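Local coordinates for protein VlsE1 (Borreliella burgdorferi, PDB 1L8W) that is a variable surface lipoprotein of the outer membrane and probably helps the Lyme disease spirochaete evade the host immune response by antigenic switching, at residues 153-167 and 224-237. Numbering follows the deposited sequence.
Sequences KASVKGIAKGIKEIV and LSAIVTAADAAEQD
V167 and V228 meet methyl to methyl, tip to tip, with CG2 of V167 3.5 Å from CG2 of V228. L224 slides past V167 in the opposite direction and brings its CD2 to the same V167 methyl. One turn back, I163 directs CD1 to CG2 of I227, and that I227 methyl also lies against A160. The small A160 and A231 face each other, CB to CB at 4.2 Å. The axes of segments 153-167 and 224-230 approach to 8.3 Å at a crossing angle of -108°, and the CA atoms of K164 and V228 come within 4.7 Å.

K164 borders this apolar patch. Its CG stands anti to the backbone N (chi1 178°), which lays the methylene chain over A231, with CD 3.7 Å from A231 CB; bends at chi3 and chi4 then turn NZ to D232. The direct K164 NZ to D232 OD1 salt bridge is long, 3.6 Å, but a water accepts from NZ and donates to OD1. Beyond the type I turn A230-A233, K157 methylenes pass across Q236, CD 3.7 Å from Q236 CB. K153 NZ forms a salt bridge with D237 OD2, its hydrogen bond weak at 3.4 Å, and a second water weakly links K157 NZ to that oxygen.

Helix 269-281 backs I227 through A274, while I248 of helix 247-252 touches A160. The contact thus packs helix 153-170 crosswise on helix 220-230 and the chain after it within this mainly helical Borrelia lipoprotein fold. Its chemistry combines an aliphatic crossing, buried at A160, I163, V167, L224 and I227, with lysine-aspartate pairs at the exposed margin, where long distances and bridging water suggest modest electrostatic attraction.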
ATOM      1  N   LYS A 153       4.085  13.080   4.482  1.00 28.26           N
ATOM      2  CA  LYS A 153       4.791  12.763   3.249  1.00 27.90           C
ATOM      3  C   LYS A 153       5.977  11.820   3.405  1.00 27.43           C
ATOM      4  O   LYS A 153       6.248  11.018   2.511  1.00 26.55           O
ATOM      5  CB  LYS A 153       5.222  14.054   2.543  1.00 30.61           C
ATOM      6  CG  LYS A 153       5.637  15.170   3.474  1.00 36.27           C
ATOM      7  CD  LYS A 153       6.215  16.349   2.707  1.00 39.09           C
ATOM      8  CE  LYS A 153       7.466  15.935   1.946  1.00 40.70           C
ATOM      9  NZ  LYS A 153       8.097  17.065   1.202  1.00 44.64           N
ATOM     10  N   ALA A 154       6.684  11.905   4.528  1.00 26.36           N
ATOM     11  CA  ALA A 154       7.831  11.031   4.757  1.00 25.98           C
ATOM     12  C   ALA A 154       7.376   9.581   4.941  1.00 25.49           C
ATOM     13  O   ALA A 154       8.091   8.648   4.578  1.00 28.25           O
ATOM     14  CB  ALA A 154       8.617  11.495   5.984  1.00 25.64           C
ATOM     15  N   SER A 155       6.194   9.396   5.520  1.00 23.52           N
ATOM     16  CA  SER A 155       5.645   8.054   5.720  1.00 21.76           C
ATOM     17  C   SER A 155       5.148   7.515   4.375  1.00 21.42           C
ATOM     18  O   SER A 155       5.405   6.362   4.024  1.00 20.23           O
ATOM     19  CB  SER A 155       4.481   8.096   6.717  1.00 21.26           C
ATOM     20  OG  SER A 155       3.903   6.818   6.894  1.00 17.26           O
ATOM     21  N   VAL A 156       4.439   8.361   3.627  1.00 21.31           N
ATOM     22  CA  VAL A 156       3.905   7.983   2.318  1.00 20.85           C
ATOM     23  C   VAL A 156       5.012   7.566   1.360  1.00 18.34           C
ATOM     24  O   VAL A 156       5.039   6.434   0.882  1.00 17.91           O
ATOM     25  CB  VAL A 156       3.125   9.152   1.648  1.00 22.70           C
ATOM     26  CG1 VAL A 156       2.586   8.707   0.310  1.00 23.05           C
ATOM     27  CG2 VAL A 156       1.984   9.616   2.534  1.00 24.44           C
ATOM     28  N   LYS A 157       5.932   8.487   1.090  1.00 19.05           N
ATOM     29  CA  LYS A 157       7.032   8.222   0.166  1.00 17.72           C
ATOM     30  C   LYS A 157       7.938   7.103   0.620  1.00 18.46           C
ATOM     31  O   LYS A 157       8.444   6.337  -0.208  1.00 16.98           O
ATOM     32  CB  LYS A 157       7.866   9.483  -0.065  1.00 18.68           C
ATOM     33  CG  LYS A 157       7.156  10.556  -0.858  1.00 20.96           C
ATOM     34  CD  LYS A 157       8.149  11.571  -1.390  1.00 26.73           C
ATOM     35  CE  LYS A 157       8.883  12.273  -0.264  1.00 28.65           C
ATOM     36  NZ  LYS A 157       7.915  12.937   0.652  1.00 27.90           N
ATOM     37  N   GLY A 158       8.154   7.015   1.932  1.00 16.63           N
ATOM     38  CA  GLY A 158       9.006   5.965   2.459  1.00 13.43           C
ATOM     39  C   GLY A 158       8.363   4.602   2.314  1.00 15.34           C
ATOM     40  O   GLY A 158       9.021   3.615   1.988  1.00 17.44           O
ATOM     41  N   ILE A 159       7.062   4.532   2.560  1.00 17.13           N
ATOM     42  CA  ILE A 159       6.381   3.256   2.437  1.00 18.48           C
ATOM     43  C   ILE A 159       6.437   2.816   0.977  1.00 18.89           C
ATOM     44  O   ILE A 159       6.684   1.646   0.684  1.00 18.18           O
ATOM     45  CB  ILE A 159       4.924   3.362   2.943  1.00 18.65           C
ATOM     46  CG1 ILE A 159       4.933   3.541   4.467  1.00 17.06           C
ATOM     47  CG2 ILE A 159       4.125   2.107   2.581  1.00 14.78           C
ATOM     48  CD1 ILE A 159       3.554   3.664   5.074  1.00 16.64           C
ATOM     49  N   ALA A 160       6.235   3.767   0.066  1.00 20.93           N
ATOM     50  CA  ALA A 160       6.274   3.477  -1.368  1.00 21.07           C
ATOM     51  C   ALA A 160       7.672   3.019  -1.806  1.00 22.76           C
ATOM     52  O   ALA A 160       7.826   2.003  -2.497  1.00 21.39           O
ATOM     53  CB  ALA A 160       5.856   4.714  -2.160  1.00 20.68           C
ATOM     54  N   LYS A 161       8.692   3.764  -1.389  1.00 22.82           N
ATOM     55  CA  LYS A 161      10.056   3.432  -1.755  1.00 22.80           C
ATOM     56  C   LYS A 161      10.425   2.069  -1.205  1.00 23.78           C
ATOM     57  O   LYS A 161      11.115   1.290  -1.866  1.00 22.68           O
ATOM     58  CB  LYS A 161      11.024   4.494  -1.230  1.00 26.09           C
ATOM     59  CG  LYS A 161      12.479   4.189  -1.523  1.00 25.78           C
ATOM     60  CD  LYS A 161      13.375   5.318  -1.054  1.00 31.08           C
ATOM     61  CE  LYS A 161      14.838   5.020  -1.343  1.00 32.54           C
ATOM     62  NZ  LYS A 161      15.716   6.140  -0.911  1.00 35.78           N
ATOM     63  N   GLY A 162       9.965   1.779   0.008  1.00 24.49           N
ATOM     64  CA  GLY A 162      10.263   0.489   0.601  1.00 24.07           C
ATOM     65  C   GLY A 162       9.673  -0.592  -0.280  1.00 23.23           C
ATOM     66  O   GLY A 162      10.336  -1.571  -0.614  1.00 21.20           O
ATOM     67  N   ILE A 163       8.415  -0.400  -0.663  1.00 24.84           N
ATOM     68  CA  ILE A 163       7.719  -1.349  -1.521  1.00 24.69           C
ATOM     69  C   ILE A 163       8.425  -1.495  -2.868  1.00 24.06           C
ATOM     70  O   ILE A 163       8.554  -2.600  -3.383  1.00 23.60           O
ATOM     71  CB  ILE A 163       6.257  -0.922  -1.737  1.00 25.81           C
ATOM     72  CG1 ILE A 163       5.500  -1.039  -0.414  1.00 22.52           C
ATOM     73  CG2 ILE A 163       5.612  -1.778  -2.818  1.00 26.70           C
ATOM     74  CD1 ILE A 163       4.024  -0.768  -0.518  1.00 22.33           C
ATOM     75  N   LYS A 164       8.889  -0.386  -3.438  1.00 25.55           N
ATOM     76  CA  LYS A 164       9.609  -0.455  -4.705  1.00 26.33           C
ATOM     77  C   LYS A 164      10.884  -1.285  -4.524  1.00 25.51           C
ATOM     78  O   LYS A 164      11.204  -2.138  -5.356  1.00 25.50           O
ATOM     79  CB  LYS A 164       9.978   0.944  -5.211  1.00 28.27           C
ATOM     80  CG  LYS A 164      10.792   0.914  -6.515  1.00 30.81           C
ATOM     81  CD  LYS A 164      10.884   2.284  -7.175  1.00 32.80           C
ATOM     82  CE  LYS A 164      11.994   3.129  -6.584  1.00 36.59           C
ATOM     83  NZ  LYS A 164      13.348   2.688  -7.033  1.00 38.78           N
ATOM     84  N   GLU A 165      11.607  -1.037  -3.433  1.00 25.38           N
ATOM     85  CA  GLU A 165      12.838  -1.776  -3.147  1.00 24.06           C
ATOM     86  C   GLU A 165      12.553  -3.263  -2.962  1.00 24.00           C
ATOM     87  O   GLU A 165      13.315  -4.119  -3.420  1.00 25.17           O
ATOM     88  CB  GLU A 165      13.517  -1.210  -1.894  1.00 26.25           C
ATOM     89  CG  GLU A 165      14.475  -0.042  -2.174  1.00 29.16           C
ATOM     90  CD  GLU A 165      14.724   0.844  -0.959  1.00 30.78           C
ATOM     91  OE1 GLU A 165      14.798   0.322   0.174  1.00 31.47           O
ATOM     92  OE2 GLU A 165      14.863   2.074  -1.144  1.00 34.06           O
ATOM     93  N   ILE A 166      11.450  -3.573  -2.293  1.00 23.15           N
ATOM     94  CA  ILE A 166      11.093  -4.965  -2.068  1.00 23.56           C
ATOM     95  C   ILE A 166      10.846  -5.663  -3.401  1.00 23.82           C
ATOM     96  O   ILE A 166      11.404  -6.722  -3.675  1.00 20.08           O
ATOM     97  CB  ILE A 166       9.825  -5.078  -1.213  1.00 23.12           C
ATOM     98  CG1 ILE A 166      10.143  -4.734   0.249  1.00 22.52           C
ATOM     99  CG2 ILE A 166       9.246  -6.476  -1.341  1.00 26.91           C
ATOM    100  CD1 ILE A 166       8.917  -4.697   1.155  1.00 16.36           C
ATOM    101  N   VAL A 167      10.012  -5.038  -4.227  1.00 26.32           N
ATOM    102  CA  VAL A 167       9.655  -5.574  -5.533  1.00 27.43           C
ATOM    103  C   VAL A 167      10.859  -5.733  -6.460  1.00 28.83           C
ATOM    104  O   VAL A 167      10.948  -6.713  -7.191  1.00 27.13           O
ATOM    105  CB  VAL A 167       8.586  -4.680  -6.219  1.00 28.87           C
ATOM    106  CG1 VAL A 167       8.206  -5.264  -7.587  1.00 27.90           C
ATOM    107  CG2 VAL A 167       7.348  -4.571  -5.316  1.00 25.52           C
ATOM    108  N   LEU A 224      -0.016  -3.156  -6.224  1.00 20.81           N
ATOM    109  CA  LEU A 224       1.400  -3.188  -5.882  1.00 22.09           C
ATOM    110  C   LEU A 224       2.197  -2.501  -6.987  1.00 23.64           C
ATOM    111  O   LEU A 224       3.038  -1.643  -6.719  1.00 24.61           O
ATOM    112  CB  LEU A 224       1.880  -4.637  -5.747  1.00 21.96           C
ATOM    113  CG  LEU A 224       2.742  -5.037  -4.540  1.00 21.16           C
ATOM    114  CD1 LEU A 224       3.476  -6.331  -4.865  1.00 19.04           C
ATOM    115  CD2 LEU A 224       3.743  -3.949  -4.205  1.00 19.28           C
ATOM    116  N   SER A 225       1.921  -2.880  -8.233  1.00 24.52           N
ATOM    117  CA  SER A 225       2.605  -2.310  -9.387  1.00 22.85           C
ATOM    118  C   SER A 225       2.390  -0.798  -9.462  1.00 22.28           C
ATOM    119  O   SER A 225       3.327  -0.037  -9.715  1.00 20.16           O
ATOM    120  CB  SER A 225       2.106  -2.982 -10.674  1.00 24.03           C
ATOM    121  OG  SER A 225       2.881  -2.588 -11.795  1.00 28.84           O
ATOM    122  N   ALA A 226       1.155  -0.360  -9.240  1.00 21.29           N
ATOM    123  CA  ALA A 226       0.852   1.069  -9.279  1.00 21.11           C
ATOM    124  C   ALA A 226       1.681   1.840  -8.244  1.00 21.69           C
ATOM    125  O   ALA A 226       2.065   2.984  -8.479  1.00 21.23           O
ATOM    126  CB  ALA A 226      -0.648   1.302  -9.035  1.00 19.34           C
ATOM    127  N   ILE A 227       1.956   1.219  -7.098  1.00 21.72           N
ATOM    128  CA  ILE A 227       2.749   1.889  -6.068  1.00 23.20           C
ATOM    129  C   ILE A 227       4.222   1.898  -6.470  1.00 22.67           C
ATOM    130  O   ILE A 227       4.929   2.881  -6.269  1.00 22.71           O
ATOM    131  CB  ILE A 227       2.587   1.205  -4.686  1.00 23.35           C
ATOM    132  CG1 ILE A 227       1.144   1.384  -4.181  1.00 19.75           C
ATOM    133  CG2 ILE A 227       3.578   1.815  -3.690  1.00 21.94           C
ATOM    134  CD1 ILE A 227       0.801   0.577  -2.915  1.00 15.37           C
ATOM    135  N   VAL A 228       4.680   0.798  -7.049  1.00 23.81           N
ATOM    136  CA  VAL A 228       6.062   0.699  -7.498  1.00 22.55           C
ATOM    137  C   VAL A 228       6.370   1.792  -8.534  1.00 24.62           C
ATOM    138  O   VAL A 228       7.403   2.466  -8.453  1.00 26.11           O
ATOM    139  CB  VAL A 228       6.322  -0.679  -8.120  1.00 21.68           C
ATOM    140  CG1 VAL A 228       7.732  -0.748  -8.657  1.00 21.66           C
ATOM    141  CG2 VAL A 228       6.096  -1.768  -7.079  1.00 23.39           C
ATOM    142  N   THR A 229       5.472   1.967  -9.502  1.00 23.72           N
ATOM    143  CA  THR A 229       5.640   2.972 -10.553  1.00 23.16           C
ATOM    144  C   THR A 229       5.604   4.364  -9.945  1.00 23.67           C
ATOM    145  O   THR A 229       6.402   5.234 -10.292  1.00 24.97           O
ATOM    146  CB  THR A 229       4.505   2.876 -11.606  1.00 24.70           C
ATOM    147  OG1 THR A 229       4.490   1.561 -12.173  1.00 30.52           O
ATOM    148  CG2 THR A 229       4.698   3.893 -12.719  1.00 25.68           C
ATOM    149  N   ALA A 230       4.663   4.571  -9.035  1.00 24.20           N
ATOM    150  CA  ALA A 230       4.512   5.852  -8.375  1.00 24.58           C
ATOM    151  C   ALA A 230       5.805   6.281  -7.686  1.00 25.25           C
ATOM    152  O   ALA A 230       6.200   7.438  -7.776  1.00 24.02           O
ATOM    153  CB  ALA A 230       3.386   5.777  -7.370  1.00 22.31           C
ATOM    154  N   ALA A 231       6.456   5.344  -7.004  1.00 26.25           N
ATOM    155  CA  ALA A 231       7.697   5.629  -6.288  1.00 28.81           C
ATOM    156  C   ALA A 231       8.777   6.185  -7.209  1.00 30.57           C
ATOM    157  O   ALA A 231       9.725   6.823  -6.752  1.00 29.61           O
ATOM    158  CB  ALA A 231       8.207   4.362  -5.597  1.00 28.32           C
ATOM    159  N   ASP A 232       8.632   5.939  -8.507  1.00 32.39           N
ATOM    160  CA  ASP A 232       9.604   6.413  -9.481  1.00 32.58           C
ATOM    161  C   ASP A 232       9.241   7.766 -10.086  1.00 32.90           C
ATOM    162  O   ASP A 232      10.037   8.355 -10.811  1.00 33.98           O
ATOM    163  CB  ASP A 232       9.791   5.365 -10.579  1.00 33.76           C
ATOM    164  CG  ASP A 232      10.607   4.173 -10.108  1.00 37.59           C
ATOM    165  OD1 ASP A 232      11.825   4.347  -9.896  1.00 37.07           O
ATOM    166  OD2 ASP A 232      10.037   3.069  -9.932  1.00 41.24           O
ATOM    167  N   ALA A 233       8.047   8.262  -9.783  1.00 32.68           N
ATOM    168  CA  ALA A 233       7.617   9.559 -10.295  1.00 33.03           C
ATOM    169  C   ALA A 233       8.531  10.647  -9.736  1.00 32.94           C
ATOM    170  O   ALA A 233       9.283  10.414  -8.790  1.00 33.11           O
ATOM    171  CB  ALA A 233       6.166   9.834  -9.892  1.00 30.40           C
ATOM    172  N   ALA A 234       8.465  11.836 -10.319  1.00 34.35           N
ATOM    173  CA  ALA A 234       9.297  12.940  -9.868  1.00 36.72           C
ATOM    174  C   ALA A 234       8.490  13.922  -9.038  1.00 38.40           C
ATOM    175  O   ALA A 234       9.032  14.584  -8.149  1.00 40.74           O
ATOM    176  CB  ALA A 234       9.909  13.648 -11.063  1.00 37.68           C
ATOM    177  N   GLU A 235       7.195  14.008  -9.327  1.00 39.66           N
ATOM    178  CA  GLU A 235       6.298  14.915  -8.620  1.00 41.70           C
ATOM    179  C   GLU A 235       5.587  14.165  -7.498  1.00 43.20           C
ATOM    180  O   GLU A 235       4.378  13.920  -7.570  1.00 44.62           O
ATOM    181  CB  GLU A 235       5.259  15.488  -9.590  1.00 44.89           C
ATOM    182  CG  GLU A 235       5.664  15.422 -11.066  1.00 49.44           C
ATOM    183  CD  GLU A 235       5.591  14.005 -11.638  1.00 51.32           C
ATOM    184  OE1 GLU A 235       4.469  13.465 -11.753  1.00 53.12           O
ATOM    185  OE2 GLU A 235       6.651  13.429 -11.968  1.00 51.98           O
ATOM    186  N   GLN A 236       6.338  13.819  -6.453  1.00 41.60           N
ATOM    187  CA  GLN A 236       5.786  13.074  -5.333  1.00 39.45           C
ATOM    188  C   GLN A 236       5.249  13.875  -4.165  1.00 39.81           C
ATOM    189  O   GLN A 236       4.956  13.304  -3.116  1.00 41.22           O
ATOM    190  CB  GLN A 236       6.814  12.075  -4.807  1.00 37.52           C
ATOM    191  CG  GLN A 236       7.193  11.026  -5.822  1.00 31.99           C
ATOM    192  CD  GLN A 236       7.960   9.884  -5.215  1.00 29.32           C
ATOM    193  OE1 GLN A 236       8.569   9.085  -5.928  1.00 26.53           O
ATOM    194  NE2 GLN A 236       7.930   9.787  -3.887  1.00 28.19           N
ATOM    195  N   ASP A 237       5.106  15.184  -4.325  1.00 39.85           N
ATOM    196  CA  ASP A 237       4.566  15.982  -3.230  1.00 38.73           C
ATOM    197  C   ASP A 237       3.044  16.021  -3.291  1.00 35.49           C
ATOM    198  O   ASP A 237       2.448  15.861  -4.359  1.00 33.21           O
ATOM    199  CB  ASP A 237       5.138  17.403  -3.251  1.00 41.55           C
ATOM    200  CG  ASP A 237       5.743  17.795  -1.911  1.00 47.17           C
ATOM    201  OD1 ASP A 237       4.981  17.910  -0.922  1.00 50.16           O
ATOM    202  OD2 ASP A 237       6.982  17.966  -1.840  1.00 48.91           O
TER
HETATM  203  O   HOH W   1       8.090  15.186  -1.872  1.00 44.85           O
HETATM  204  O   HOH W   2      13.746   5.379  -7.854  1.00 45.90           O